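Local coordinates for putative branched-chain amino acid transport system substrate-binding protein (Rhodopseudomonas palustris, PDB 4F8J) that probably captures small ligands for an ABC-type uptake system in the periplasm and here holds 4'-hydroxycinnamic acid in the cleft between its two lobes, at residues I141-S146 and V196-T201; L205-L210 and R232-S237; L218-H223 and G240-S245; G224-D229 and R280-A285. All blocks are in the same frame, centred on the assembly; numbering follows the deposited sequence. Where two conformers were deposited one is given.

Contact 1. Residues I141-S146 and V196-T201; sequences IGYSDS and VGASGT. With HC4 (4'-hydroxycinnamic acid), chain E; SO4 (sulfate ion), chain I.
Two neighbouring parallel strands of the seven-stranded sheet, 137-143 and 193-197, meet here at their C-terminal ends, beside the 4'-hydroxycinnamic acid. The parallel register, I141 beside V196 and G142 beside G197, is fixed by two backbone hydrogen bonds: G197 N gives to I141 O at 2.7 Å, and Y143 N to G197 O at 3.0 Å. With 4.0 Å between the CA atoms of G142 and G197, the backbones come close, and a side chain on G142 would run into G197 O. I141 and V196 lie side by side, their CG2 atoms in contact.

Beyond the paired residues Y143 takes over. Its CG stands anti to the carbonyl carbon (chi1 -61°), and the ring lies against residues 197-199. One face receives A198 CA, 3.9 Å from the centroid and 23° off the normal, a CH-pi contact, while the OH lies 2.9 Å from S199 OG. S199 OG in turn donates to the ligand carboxylate at O2, 2.7 Å away, so Y143 stands as a second shell behind a first-shell serine. A leucine at Y143 would probably leave S199 OG without its phenolic neighbour and freer to turn away from the carboxylate. R174 NH1 also hydrogen-bonds to the ligand. Ligand-binding residues on loops following the C-terminal ends of parallel strands are typical of periplasmic binding protein lobes.

Contact 2. Residues L205-L210 and R232-S237; sequences LPQTSL and RIAGKS. With SO4 (sulfate ion), chain G.
Q207 sets out with CG anti to its backbone nitrogen (chi1 -169°) and then bends at chi2, which carries its amide across to the end of the 232-237 segment; T208 turns CG2 anti to its carbonyl carbon, so that this methyl faces A234. The amide supplies the one hydrogen bond between the segments: Q207 NE2 gives to S237 O at 2.9 Å, with an N-H...O angle of 169°. The acceptor lies in the amide plane of Q207, whereas the donor is tilted 32° from the carbonyl plane of S237. The other end of the amide is also held, since Q207 OE1 accepts from Q221 NE2, and two bonds thus fix the rotation of the group.

Around this polar link the rest is van der Waals packing. T208 CG2 presses on A234 CA at 3.5 Å, and A234 CB sits 4.0 Å from both T208 CG2 and Q207 CG, between the two side chains. S237 OG is 3.9 Å from T208 CA. Across the helix, S209 OG lies 2.9 Å from O4 of a sulfate, probably from the crystallisation liquor. Helix 200-212 thus packs on helix 229-234 with one side and on strand 218-221 with another, where I219 touches both Q207 and L210.

Contact 3. Residues L218-H223 and G240-S245; sequences LIYQTH and GVLMAS. With HC4 (4'-hydroxycinnamic acid), chain E.
L242 is the bump that fills the hollow beside Y220. The two side chains run side by side on the same face of the sheet: L242 CB lies 3.5 Å from Y220 CD2 at the ring's rim, and L242 CD2 reaches over one face of the Y220 ring, 4.1 Å from the centroid and 20° off the normal, a CH-pi contact. L218 CD1 also touches L242 CD2, and the Y220 hydroxyl is bonded to H129.

On the face carrying Q221 and M243 the fit is of another kind. V241 CG2, anti to its backbone nitrogen, fits into the angle between I219 O and Q221 CG, 3.4 and 3.5 Å away. The glutamine bends at chi2 past this methyl, and its NE2 bonds to A203 O in helix 200-212. M243 CG, of selenomethionine, packs 3.9 Å from Q221 CB.

The backbones are locked by L242 N to I219 O and A244 N to Q221 O, and by Q221 N, which gives to L242 O at 2.7 Å. At the C-terminal end the H223 ring turns one face to the ligand, with C3' 3.7 Å above its centre. Strand 218-221, helix 229-234 and strand 242-245 form a beta-alpha-beta unit, the parallel building block of a periplasmic binding protein lobe.

Contact 4. Residues G224-D229 and R280-A285; sequences GAASMD and RSQFAA. With HC4 (4'-hydroxycinnamic acid), chain E.
F283, near the start of helix 282-302, packs against the 224-229 loop in the ligand cleft of this periplasmic binding protein, while Q282 joins the two backbones and S281 caps the helix. Q282 N gives to A226 O at 3.0 Å, almost straight along the C=O axis (C=O...N 176°), and S281 OG, as N-cap, accepts from A284 N. The flanking backbones are bridged by a water between M228 N and R280 O.

Q282 can be followed outward. Its CB sits 3.2 Å from A226 O and 3.7 Å from A226 CB. CG, anti to the backbone nitrogen (chi1 178°), comes near O4' of the 4'-hydroxycinnamic acid, and the bend at chi2 brings NE2 round to that oxygen, to which it donates at 3.0 Å with an N-H...O angle of 170°. NE2 also bonds to Q117, and OE1 to G246 N, so the amide is gripped at both ends.

The F283 ring meets G224 by its edge. A second edge contact goes to ligand C5', and CE2 lies 3.8 Å from S227 CB; L23 and E27 of helix 21-29 also touch this side chain. An alanine at F283 is likely to open a gap between G224, S227 and the ligand ring, leaving the phenol less firmly placed. At the ring's far end, CZ comes to 3.2 Å from G224 O.

How the contacts relate
Contacts 1, 3 and 4 all touch the 4'-hydroxycinnamic acid, and their centres lie 13 to 15 Å from one another: contact 1 meets its carboxylate, contacts 3 and 4 its phenol end. Contact 2 stands back, with the side chain of I233 about 14 Å from the ligand. Contacts 1 and 3 are neighbours in one sheet, joined by V196 N and Y220 O, 2.8 Å apart, a probable hydrogen bond. G200 N and G224 O, also 2.8 Å apart, tie contact 1 to contact 4 in the same way. Contact 2 reaches contact 3 from the helical layer, while M243 SE packs 3.6 Å from A226 CA between contacts 3 and 4.

Contact 1. Residues I141-S146 and V196-T201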
loop_
_atom_site.group_PDB
_atom_site.type_symbol
_atom_site.label_atom_id
_atom_site.label_comp_id
_atom_site.label_asym_id
_atom_site.label_seq_id
_atom_site.Cartn_x
_atom_site.Cartn_y
_atom_site.Cartn_z
ATOM N N ILE A 141 -4.712 -18.514 -0.972
ATOM C CA ILE A 141 -5.493 -18.090 -2.139
ATOM C C ILE A 141 -5.168 -16.628 -2.424
ATOM O O ILE A 141 -5.296 -15.765 -1.540
ATOM C CB ILE A 141 -7.019 -18.308 -1.945
ATOM C CG1 ILE A 141 -7.739 -17.888 -3.220
ATOM C CG2 ILE A 141 -7.557 -17.581 -0.698
ATOM C CD1 ILE A 141 -9.180 -18.355 -3.256
ATOM N N GLY A 142 -4.688 -16.362 -3.629
ATOM C CA GLY A 142 -4.299 -15.011 -4.014
ATOM C C GLY A 142 -4.301 -14.774 -5.505
ATOM O O GLY A 142 -4.600 -15.693 -6.286
ATOM N N TYR A 143 -3.991 -13.557 -5.911
ATOM C CA TYR A 143 -4.034 -13.228 -7.339
ATOM C C TYR A 143 -3.043 -14.052 -8.130
ATOM O O TYR A 143 -1.945 -14.359 -7.655
ATOM C CB TYR A 143 -3.695 -11.774 -7.604
ATOM C CG TYR A 143 -4.612 -10.751 -6.982
ATOM C CD1 TYR A 143 -5.984 -10.946 -6.930
ATOM C CD2 TYR A 143 -4.116 -9.533 -6.581
ATOM C CE1 TYR A 143 -6.834 -9.976 -6.384
ATOM C CE2 TYR A 143 -4.932 -8.562 -6.022
ATOM C CZ TYR A 143 -6.291 -8.763 -5.957
ATOM O OH TYR A 143 -7.131 -7.799 -5.427
ATOM N N SER A 144 -3.416 -14.327 -9.386
ATOM C CA SER A 144 -2.516 -14.906 -10.368
ATOM C C SER A 144 -1.706 -13.811 -11.084
ATOM O O SER A 144 -1.674 -13.714 -12.324
ATOM C CB SER A 144 -3.328 -15.721 -11.389
ATOM O OG SER A 144 -4.418 -14.941 -11.869
ATOM N N ASP A 145 -1.045 -12.952 -10.320
ATOM C CA ASP A 145 -0.183 -11.932 -10.902
ATOM C C ASP A 145 0.925 -11.604 -9.898
ATOM O O ASP A 145 1.056 -12.291 -8.881
ATOM C CB ASP A 145 -1.012 -10.697 -11.305
ATOM C CG ASP A 145 -1.488 -9.853 -10.126
ATOM O OD1 ASP A 145 -1.155 -10.105 -8.950
ATOM O OD2 ASP A 145 -2.228 -8.898 -10.411
ATOM N N SER A 146 1.703 -10.568 -10.184
ATOM C CA SER A 146 2.890 -10.239 -9.386
ATOM C C SER A 146 2.644 -10.032 -7.892
ATOM O O SER A 146 3.416 -10.531 -7.084
ATOM C CB SER A 146 3.580 -9.005 -9.944
ATOM O OG SER A 146 4.829 -8.830 -9.314
ATOM N N VAL A 196 -5.005 -14.998 2.537
ATOM C CA VAL A 196 -5.620 -14.471 1.326
ATOM C C VAL A 196 -4.704 -13.375 0.797
ATOM O O VAL A 196 -4.442 -12.428 1.510
ATOM C CB VAL A 196 -7.000 -13.845 1.605
ATOM C CG1 VAL A 196 -7.571 -13.264 0.315
ATOM C CG2 VAL A 196 -7.937 -14.870 2.201
ATOM N N GLY A 197 -4.211 -13.529 -0.441
ATOM C CA GLY A 197 -3.338 -12.525 -1.068
ATOM C C GLY A 197 -4.040 -11.698 -2.143
ATOM O O GLY A 197 -3.997 -11.997 -3.327
ATOM N N ALA A 198 -4.695 -10.631 -1.724
ATOM C CA ALA A 198 -5.525 -9.869 -2.624
ATOM C C ALA A 198 -5.660 -8.471 -2.002
ATOM O O ALA A 198 -4.895 -8.122 -1.078
ATOM C CB ALA A 198 -6.878 -10.569 -2.819
ATOM N N SER A 199 -6.583 -7.667 -2.529
ATOM C CA SER A 199 -6.685 -6.278 -2.122
ATOM C C SER A 199 -8.083 -5.758 -2.401
ATOM O O SER A 199 -8.799 -6.317 -3.206
ATOM C CB SER A 199 -5.645 -5.452 -2.883
ATOM O OG SER A 199 -5.869 -5.500 -4.280
ATOM N N GLY A 200 -8.461 -4.722 -1.663
ATOM C CA GLY A 200 -9.753 -4.067 -1.858
ATOM C C GLY A 200 -10.926 -5.016 -1.887
ATOM O O GLY A 200 -11.030 -5.929 -1.067
ATOM N N THR A 201 -11.821 -4.819 -2.858
ATOM C CA THR A 201 -13.031 -5.632 -2.967
ATOM C C THR A 201 -12.753 -7.134 -3.154
ATOM O O THR A 201 -13.388 -7.985 -2.522
ATOM C CB THR A 201 -13.917 -5.098 -4.121
ATOM O OG1 THR A 201 -14.313 -3.764 -3.792
ATOM C CG2 THR A 201 -15.147 -5.972 -4.334
HETATM C C1 HC4 E . -2.401 -4.810 -5.447
HETATM O O1 HC4 E . -1.619 -5.045 -6.381
HETATM O O2 HC4 E . -3.654 -4.880 -5.600
HETATM C C2 HC4 E . -1.945 -4.409 -4.088
HETATM C C3 HC4 E . -2.524 -3.349 -3.526
HETATM C "C1'" HC4 E . -2.046 -2.729 -2.252
HETATM C "C2'" HC4 E . -1.454 -3.455 -1.199
HETATM C "C3'" HC4 E . -0.976 -2.794 -0.078
HETATM C "C4'" HC4 E . -1.069 -1.424 0.075
HETATM C "C5'" HC4 E . -1.660 -0.703 -0.956
HETATM C "C6'" HC4 E . -2.123 -1.369 -2.076
HETATM O "O4'" HC4 E . -0.626 -0.745 1.185
HETATM S S SO4 I . 7.184 -7.944 -12.489
HETATM O O1 SO4 I . 7.469 -7.350 -13.821
HETATM O O2 SO4 I . 8.330 -7.695 -11.579
HETATM O O3 SO4 I . 5.948 -7.341 -11.931
HETATM O O4 SO4 I . 6.997 -9.409 -12.636
#

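Contact 2. Residues L205-L210 and R232-S237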
loop_
_atom_site.group_PDB
_atom_site.type_symbol
_atom_site.label_atom_id
_atom_site.label_comp_id
_atom_site.label_asym_id
_atom_site.label_seq_id
_atom_site.Cartn_x
_atom_site.Cartn_y
_atom_site.Cartn_z
ATOM N N LEU A 205 -13.749 -11.313 -1.230
ATOM C CA LEU A 205 -14.384 -12.437 -1.899
ATOM C C LEU A 205 -13.981 -13.803 -1.304
ATOM O O LEU A 205 -14.842 -14.628 -0.955
ATOM C CB LEU A 205 -14.114 -12.361 -3.430
ATOM C CG LEU A 205 -14.537 -13.540 -4.312
ATOM C CD1 LEU A 205 -16.028 -13.844 -4.148
ATOM C CD2 LEU A 205 -14.182 -13.301 -5.779
ATOM N N PRO A 206 -12.664 -14.064 -1.181
ATOM C CA PRO A 206 -12.344 -15.274 -0.461
ATOM C C PRO A 206 -12.800 -15.252 0.982
ATOM O O PRO A 206 -13.103 -16.328 1.518
ATOM C CB PRO A 206 -10.818 -15.394 -0.600
ATOM C CG PRO A 206 -10.468 -14.573 -1.784
ATOM C CD PRO A 206 -11.475 -13.458 -1.788
ATOM N N GLN A 207 -12.911 -14.072 1.606
ATOM C CA GLN A 207 -13.368 -14.049 3.009
ATOM C C GLN A 207 -14.789 -14.595 3.126
ATOM O O GLN A 207 -15.033 -15.480 3.942
ATOM C CB GLN A 207 -13.347 -12.649 3.549
ATOM C CG GLN A 207 -13.548 -12.549 5.052
ATOM C CD GLN A 207 -12.343 -12.985 5.868
ATOM O OE1 GLN A 207 -11.187 -12.860 5.452
ATOM N NE2 GLN A 207 -12.622 -13.453 7.070
ATOM N N THR A 208 -15.693 -14.082 2.288
ATOM C CA THR A 208 -17.085 -14.520 2.294
ATOM C C THR A 208 -17.245 -15.957 1.787
ATOM O O THR A 208 -17.912 -16.779 2.414
ATOM C CB THR A 208 -18.018 -13.560 1.500
ATOM O OG1 THR A 208 -17.586 -13.411 0.143
ATOM C CG2 THR A 208 -18.017 -12.200 2.137
ATOM N N SER A 209 -16.584 -16.258 0.677
ATOM C CA SER A 209 -16.671 -17.606 0.070
ATOM C C SER A 209 -16.159 -18.709 1.037
ATOM O O SER A 209 -16.810 -19.716 1.256
ATOM C CB SER A 209 -15.892 -17.596 -1.251
ATOM O OG SER A 209 -15.947 -18.872 -1.887
ATOM N N LEU A 210 -15.016 -18.493 1.677
ATOM C CA LEU A 210 -14.538 -19.460 2.661
ATOM C C LEU A 210 -15.521 -19.701 3.822
ATOM O O LEU A 210 -15.784 -20.832 4.197
ATOM C CB LEU A 210 -13.186 -19.007 3.248
ATOM C CG LEU A 210 -11.989 -19.199 2.305
ATOM C CD1 LEU A 210 -10.796 -18.368 2.763
ATOM C CD2 LEU A 210 -11.645 -20.695 2.240
ATOM N N ARG A 232 -17.676 -3.739 5.281
ATOM C CA ARG A 232 -18.935 -3.436 4.574
ATOM C C ARG A 232 -19.288 -4.602 3.662
ATOM O O ARG A 232 -20.441 -5.070 3.644
ATOM C CB ARG A 232 -18.874 -2.146 3.721
ATOM C CG ARG A 232 -20.267 -1.675 3.278
ATOM C CD ARG A 232 -20.419 -1.077 1.870
ATOM N NE ARG A 232 -19.447 -0.038 1.534
ATOM C CZ ARG A 232 -19.661 0.971 0.689
ATOM N NH1 ARG A 232 -18.689 1.836 0.455
ATOM N NH2 ARG A 232 -20.828 1.126 0.088
ATOM N N ILE A 233 -18.302 -5.079 2.908
ATOM C CA ILE A 233 -18.578 -6.184 1.958
ATOM C C ILE A 233 -18.680 -7.565 2.656
ATOM O O ILE A 233 -19.678 -8.287 2.471
ATOM C CB ILE A 233 -17.538 -6.242 0.848
ATOM C CG1 ILE A 233 -17.581 -4.958 0.004
ATOM C CG2 ILE A 233 -17.761 -7.449 -0.033
ATOM C CD1 ILE A 233 -16.330 -4.718 -0.806
ATOM N N ALA A 234 -17.687 -7.922 3.467
ATOM C CA ALA A 234 -17.631 -9.270 4.090
ATOM C C ALA A 234 -18.607 -9.466 5.226
ATOM O O ALA A 234 -18.967 -10.600 5.536
ATOM C CB ALA A 234 -16.237 -9.567 4.599
ATOM N N GLY A 235 -19.028 -8.373 5.868
ATOM C CA GLY A 235 -19.961 -8.461 6.986
ATOM C C GLY A 235 -19.495 -9.420 8.076
ATOM O O GLY A 235 -18.328 -9.361 8.513
ATOM N N LYS A 236 -20.408 -10.285 8.511
ATOM C CA LYS A 236 -20.174 -11.195 9.624
ATOM C C LYS A 236 -19.010 -12.166 9.318
ATOM O O LYS A 236 -18.319 -12.599 10.242
ATOM C CB LYS A 236 -21.469 -11.944 10.010
ATOM C CG LYS A 236 -22.578 -11.032 10.552
ATOM C CD LYS A 236 -23.889 -11.757 10.856
ATOM C CE LYS A 236 -25.034 -10.754 11.067
ATOM N NZ LYS A 236 -26.074 -11.184 12.061
ATOM N N SER A 237 -18.797 -12.487 8.039
ATOM C CA SER A 237 -17.659 -13.323 7.621
ATOM C C SER A 237 -16.294 -12.692 7.973
ATOM O O SER A 237 -15.284 -13.393 8.091
ATOM C CB SER A 237 -17.727 -13.620 6.113
ATOM O OG SER A 237 -18.959 -14.196 5.755
HETATM S S SO4 G . -18.144 -17.621 -4.278
HETATM O O1 SO4 G . -18.545 -16.232 -4.005
HETATM O O2 SO4 G . -18.605 -18.425 -3.128
HETATM O O3 SO4 G . -18.823 -18.108 -5.504
HETATM O O4 SO4 G . -16.683 -17.761 -4.437
#

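Contact 3. Residues L218-H223 and G240-S245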
loop_
_atom_site.group_PDB
_atom_site.type_symbol
_atom_site.label_atom_id
_atom_site.label_comp_id
_atom_site.label_asym_id
_atom_site.label_seq_id
_atom_site.Cartn_x
_atom_site.Cartn_y
_atom_site.Cartn_z
ATOM N N LEU A 218 -8.458 -20.131 11.004
ATOM C CA LEU A 218 -8.180 -18.713 11.015
ATOM C C LEU A 218 -7.959 -18.200 9.592
ATOM O O LEU A 218 -7.383 -18.925 8.751
ATOM C CB LEU A 218 -6.972 -18.408 11.879
ATOM C CG LEU A 218 -7.030 -18.718 13.369
ATOM C CD1 LEU A 218 -5.749 -18.178 14.033
ATOM C CD2 LEU A 218 -8.240 -18.120 14.064
ATOM N N ILE A 219 -8.475 -17.002 9.292
ATOM C CA ILE A 219 -8.208 -16.340 8.009
ATOM C C ILE A 219 -7.374 -15.099 8.210
ATOM O O ILE A 219 -7.629 -14.283 9.146
ATOM C CB ILE A 219 -9.485 -16.015 7.212
ATOM C CG1 ILE A 219 -10.259 -17.311 6.954
ATOM C CG2 ILE A 219 -9.133 -15.295 5.885
ATOM C CD1 ILE A 219 -11.665 -17.115 6.385
ATOM N N TYR A 220 -6.318 -15.015 7.386
ATOM C CA TYR A 220 -5.371 -13.911 7.409
ATOM C C TYR A 220 -5.423 -13.136 6.105
ATOM O O TYR A 220 -5.455 -13.714 5.016
ATOM C CB TYR A 220 -3.954 -14.461 7.642
ATOM C CG TYR A 220 -3.718 -15.013 9.032
ATOM C CD1 TYR A 220 -4.158 -16.294 9.388
ATOM C CD2 TYR A 220 -3.060 -14.266 9.999
ATOM C CE1 TYR A 220 -3.932 -16.797 10.645
ATOM C CE2 TYR A 220 -2.841 -14.772 11.270
ATOM C CZ TYR A 220 -3.267 -16.034 11.590
ATOM O OH TYR A 220 -3.060 -16.538 12.865
ATOM N N GLN A 221 -5.424 -11.811 6.275
ATOM C CA GLN A 221 -5.548 -10.833 5.191
ATOM C C GLN A 221 -4.332 -9.941 5.142
ATOM O O GLN A 221 -3.741 -9.594 6.192
ATOM C CB GLN A 221 -6.815 -9.971 5.314
ATOM C CG GLN A 221 -8.121 -10.709 5.100
ATOM C CD GLN A 221 -8.454 -10.952 3.634
ATOM O OE1 GLN A 221 -7.836 -10.349 2.734
ATOM N NE2 GLN A 221 -9.499 -11.742 3.378
ATOM N N THR A 222 -3.973 -9.567 3.903
ATOM C CA THR A 222 -2.877 -8.634 3.643
ATOM C C THR A 222 -3.296 -7.170 3.843
ATOM O O THR A 222 -4.484 -6.837 4.020
ATOM C CB THR A 222 -2.320 -8.760 2.194
ATOM O OG1 THR A 222 -3.201 -8.157 1.236
ATOM C CG2 THR A 222 -2.027 -10.188 1.793
ATOM N N HIS A 223 -2.297 -6.297 3.820
ATOM C CA HIS A 223 -2.547 -4.859 3.960
ATOM C C HIS A 223 -3.260 -4.240 2.780
ATOM O O HIS A 223 -3.824 -3.161 2.878
ATOM C CB HIS A 223 -1.291 -4.109 4.345
ATOM C CG HIS A 223 -0.113 -4.314 3.419
ATOM N ND1 HIS A 223 0.216 -5.517 2.843
ATOM C CD2 HIS A 223 0.900 -3.430 3.079
ATOM C CE1 HIS A 223 1.359 -5.359 2.138
ATOM N NE2 HIS A 223 1.772 -4.084 2.281
ATOM N N GLY A 240 -13.176 -12.025 13.388
ATOM C CA GLY A 240 -12.049 -12.832 13.787
ATOM C C GLY A 240 -10.877 -12.858 12.834
ATOM O O GLY A 240 -9.877 -13.494 13.136
ATOM N N VAL A 241 -10.973 -12.126 11.719
ATOM C CA VAL A 241 -9.905 -12.076 10.707
ATOM C C VAL A 241 -8.685 -11.479 11.337
ATOM O O VAL A 241 -8.804 -10.647 12.249
ATOM C CB VAL A 241 -10.372 -11.284 9.451
ATOM C CG1 VAL A 241 -10.435 -9.779 9.709
ATOM C CG2 VAL A 241 -9.488 -11.564 8.245
ATOM N N LEU A 242 -7.505 -11.884 10.870
ATOM C CA LEU A 242 -6.273 -11.195 11.248
ATOM C C LEU A 242 -5.788 -10.493 10.016
ATOM O O LEU A 242 -5.733 -11.091 8.903
ATOM C CB LEU A 242 -5.193 -12.133 11.780
ATOM C CG LEU A 242 -5.456 -12.937 13.060
ATOM C CD1 LEU A 242 -6.017 -12.045 14.194
ATOM C CD2 LEU A 242 -6.409 -14.104 12.832
HETATM N N MSE A 243 -5.407 -9.234 10.193
HETATM C CA MSE A 243 -5.094 -8.391 9.050
HETATM C C MSE A 243 -3.868 -7.549 9.335
HETATM O O MSE A 243 -3.795 -6.864 10.356
HETATM C CB MSE A 243 -6.289 -7.512 8.712
HETATM C CG MSE A 243 -6.112 -6.737 7.421
HETATM SE SE MSE A 243 -7.509 -5.479 7.084
HETATM C CE MSE A 243 -8.967 -6.735 6.679
ATOM N N ALA A 244 -2.896 -7.619 8.440
ATOM C CA ALA A 244 -1.752 -6.721 8.498
ATOM C C ALA A 244 -2.215 -5.342 8.079
ATOM O O ALA A 244 -2.978 -5.195 7.145
ATOM C CB ALA A 244 -0.654 -7.211 7.552
ATOM N N SER A 245 -1.807 -4.329 8.820
ATOM C CA SER A 245 -2.215 -2.971 8.528
ATOM C C SER A 245 -1.119 -2.007 8.834
ATOM O O SER A 245 -0.312 -2.207 9.731
ATOM C CB SER A 245 -3.415 -2.642 9.418
ATOM O OG SER A 245 -3.871 -1.376 9.168
HETATM C C1 HC4 E . -2.401 -4.810 -5.447
HETATM O O1 HC4 E . -1.619 -5.045 -6.381
HETATM O O2 HC4 E . -3.654 -4.880 -5.600
HETATM C C2 HC4 E . -1.945 -4.409 -4.088
HETATM C C3 HC4 E . -2.524 -3.349 -3.526
HETATM C "C1'" HC4 E . -2.046 -2.729 -2.252
HETATM C "C2'" HC4 E . -1.454 -3.455 -1.199
HETATM C "C3'" HC4 E . -0.976 -2.794 -0.078
HETATM C "C4'" HC4 E . -1.069 -1.424 0.075
HETATM C "C5'" HC4 E . -1.660 -0.703 -0.956
HETATM C "C6'" HC4 E . -2.123 -1.369 -2.076
HETATM O "O4'" HC4 E . -0.626 -0.745 1.185
HETATM O O HOH W 1 -10.015 -15.781 11.511
#

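Contact 4. Residues G224-D229 and R280-A285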
loop_
_atom_site.group_PDB
_atom_site.type_symbol
_atom_site.label_atom_id
_atom_site.label_comp_id
_atom_site.label_asym_id
_atom_site.label_seq_id
_atom_site.Cartn_x
_atom_site.Cartn_y
_atom_site.Cartn_z
ATOM N N GLY A 224 -3.337 -4.959 1.693
ATOM C CA GLY A 224 -4.200 -4.566 0.582
ATOM C C GLY A 224 -5.694 -4.522 0.913
ATOM O O GLY A 224 -6.477 -3.978 0.114
ATOM N N ALA A 225 -6.099 -5.098 2.057
ATOM C CA ALA A 225 -7.504 -5.174 2.485
ATOM C C ALA A 225 -7.897 -4.130 3.515
ATOM O O ALA A 225 -9.054 -4.093 3.931
ATOM C CB ALA A 225 -7.791 -6.577 3.059
ATOM N N ALA A 226 -6.967 -3.283 3.949
ATOM C CA ALA A 226 -7.177 -2.499 5.163
ATOM C C ALA A 226 -7.982 -1.214 4.911
ATOM O O ALA A 226 -7.458 -0.118 4.863
ATOM C CB ALA A 226 -5.830 -2.238 5.865
ATOM N N SER A 227 -9.297 -1.399 4.827
ATOM C CA SER A 227 -10.239 -0.302 4.820
ATOM C C SER A 227 -11.562 -0.845 5.356
ATOM O O SER A 227 -11.762 -2.045 5.391
ATOM C CB SER A 227 -10.323 0.346 3.437
ATOM O OG SER A 227 -11.122 -0.347 2.495
HETATM N N MSE A 228 -12.408 0.047 5.854
HETATM C CA MSE A 228 -13.722 -0.352 6.363
HETATM C C MSE A 228 -14.558 -1.048 5.291
HETATM O O MSE A 228 -15.499 -1.815 5.618
HETATM C CB MSE A 228 -14.459 0.883 6.892
HETATM C CG MSE A 228 -15.548 0.611 7.846
HETATM SE SE MSE A 228 -14.863 -0.261 9.417
HETATM C CE MSE A 228 -16.311 0.146 10.652
ATOM N N ASP A 229 -14.261 -0.769 4.020
ATOM C CA ASP A 229 -14.920 -1.392 2.860
ATOM C C ASP A 229 -14.926 -2.912 2.971
ATOM O O ASP A 229 -15.875 -3.575 2.552
ATOM C CB ASP A 229 -14.179 -0.960 1.587
ATOM C CG ASP A 229 -14.740 -1.550 0.280
ATOM O OD1 ASP A 229 -15.930 -1.290 -0.032
ATOM O OD2 ASP A 229 -13.951 -2.195 -0.495
ATOM N N ARG A 280 -11.311 6.273 7.517
ATOM C CA ARG A 280 -9.869 6.084 7.375
ATOM C C ARG A 280 -9.523 4.876 6.532
ATOM O O ARG A 280 -10.293 3.888 6.515
ATOM C CB ARG A 280 -9.223 5.955 8.751
ATOM C CG ARG A 280 -9.624 4.732 9.538
ATOM C CD ARG A 280 -9.138 4.757 10.973
ATOM N NE ARG A 280 -9.745 5.858 11.688
ATOM C CZ ARG A 280 -9.492 6.154 12.954
ATOM N NH1 ARG A 280 -8.619 5.417 13.638
ATOM N NH2 ARG A 280 -10.078 7.190 13.527
ATOM N N SER A 281 -8.378 4.925 5.860
ATOM C CA SER A 281 -7.934 3.771 5.095
ATOM C C SER A 281 -6.434 3.683 5.016
ATOM O O SER A 281 -5.730 4.685 5.052
ATOM C CB SER A 281 -8.516 3.768 3.662
ATOM O OG SER A 281 -8.048 4.863 2.919
ATOM N N GLN A 282 -5.974 2.457 4.792
ATOM C CA GLN A 282 -4.587 2.169 4.376
ATOM C C GLN A 282 -4.174 3.056 3.189
ATOM O O GLN A 282 -3.057 3.543 3.136
ATOM C CB GLN A 282 -4.508 0.693 3.985
ATOM C CG GLN A 282 -3.165 0.203 3.480
ATOM C CD GLN A 282 -2.137 -0.051 4.552
ATOM O OE1 GLN A 282 -2.366 0.192 5.737
ATOM N NE2 GLN A 282 -0.942 -0.518 4.122
ATOM N N PHE A 283 -5.111 3.273 2.268
ATOM C CA PHE A 283 -4.804 3.825 0.932
ATOM C C PHE A 283 -4.663 5.350 0.942
ATOM O O PHE A 283 -3.698 5.909 0.412
ATOM C CB PHE A 283 -5.869 3.319 -0.052
ATOM C CG PHE A 283 -6.169 1.837 0.132
ATOM C CD1 PHE A 283 -5.133 0.907 0.042
ATOM C CD2 PHE A 283 -7.424 1.421 0.523
ATOM C CE1 PHE A 283 -5.385 -0.454 0.256
ATOM C CE2 PHE A 283 -7.656 0.071 0.749
ATOM C CZ PHE A 283 -6.624 -0.841 0.618
ATOM N N ALA A 284 -5.605 6.032 1.587
ATOM C CA ALA A 284 -5.537 7.481 1.733
ATOM C C ALA A 284 -4.181 7.855 2.317
ATOM O O ALA A 284 -3.598 8.845 1.964
ATOM C CB ALA A 284 -6.636 7.983 2.655
ATOM N N ALA A 285 -3.705 7.043 3.265
ATOM C CA ALA A 285 -2.486 7.331 3.968
ATOM C C ALA A 285 -1.277 7.331 3.002
ATOM O O ALA A 285 -0.297 8.036 3.271
ATOM C CB ALA A 285 -2.288 6.353 5.120
HETATM C C1 HC4 E . -2.401 -4.810 -5.447
HETATM O O1 HC4 E . -1.619 -5.045 -6.381
HETATM O O2 HC4 E . -3.654 -4.880 -5.600
HETATM C C2 HC4 E . -1.945 -4.409 -4.088
HETATM C C3 HC4 E . -2.524 -3.349 -3.526
HETATM C "C1'" HC4 E . -2.046 -2.729 -2.252
HETATM C "C2'" HC4 E . -1.454 -3.455 -1.199
HETATM C "C3'" HC4 E . -0.976 -2.794 -0.078
HETATM C "C4'" HC4 E . -1.069 -1.424 0.075
HETATM C "C5'" HC4 E . -1.660 -0.703 -0.956
HETATM C "C6'" HC4 E . -2.123 -1.369 -2.076
HETATM O "O4'" HC4 E . -0.626 -0.745 1.185
HETATM O O HOH W 2 -12.229 2.722 5.004
#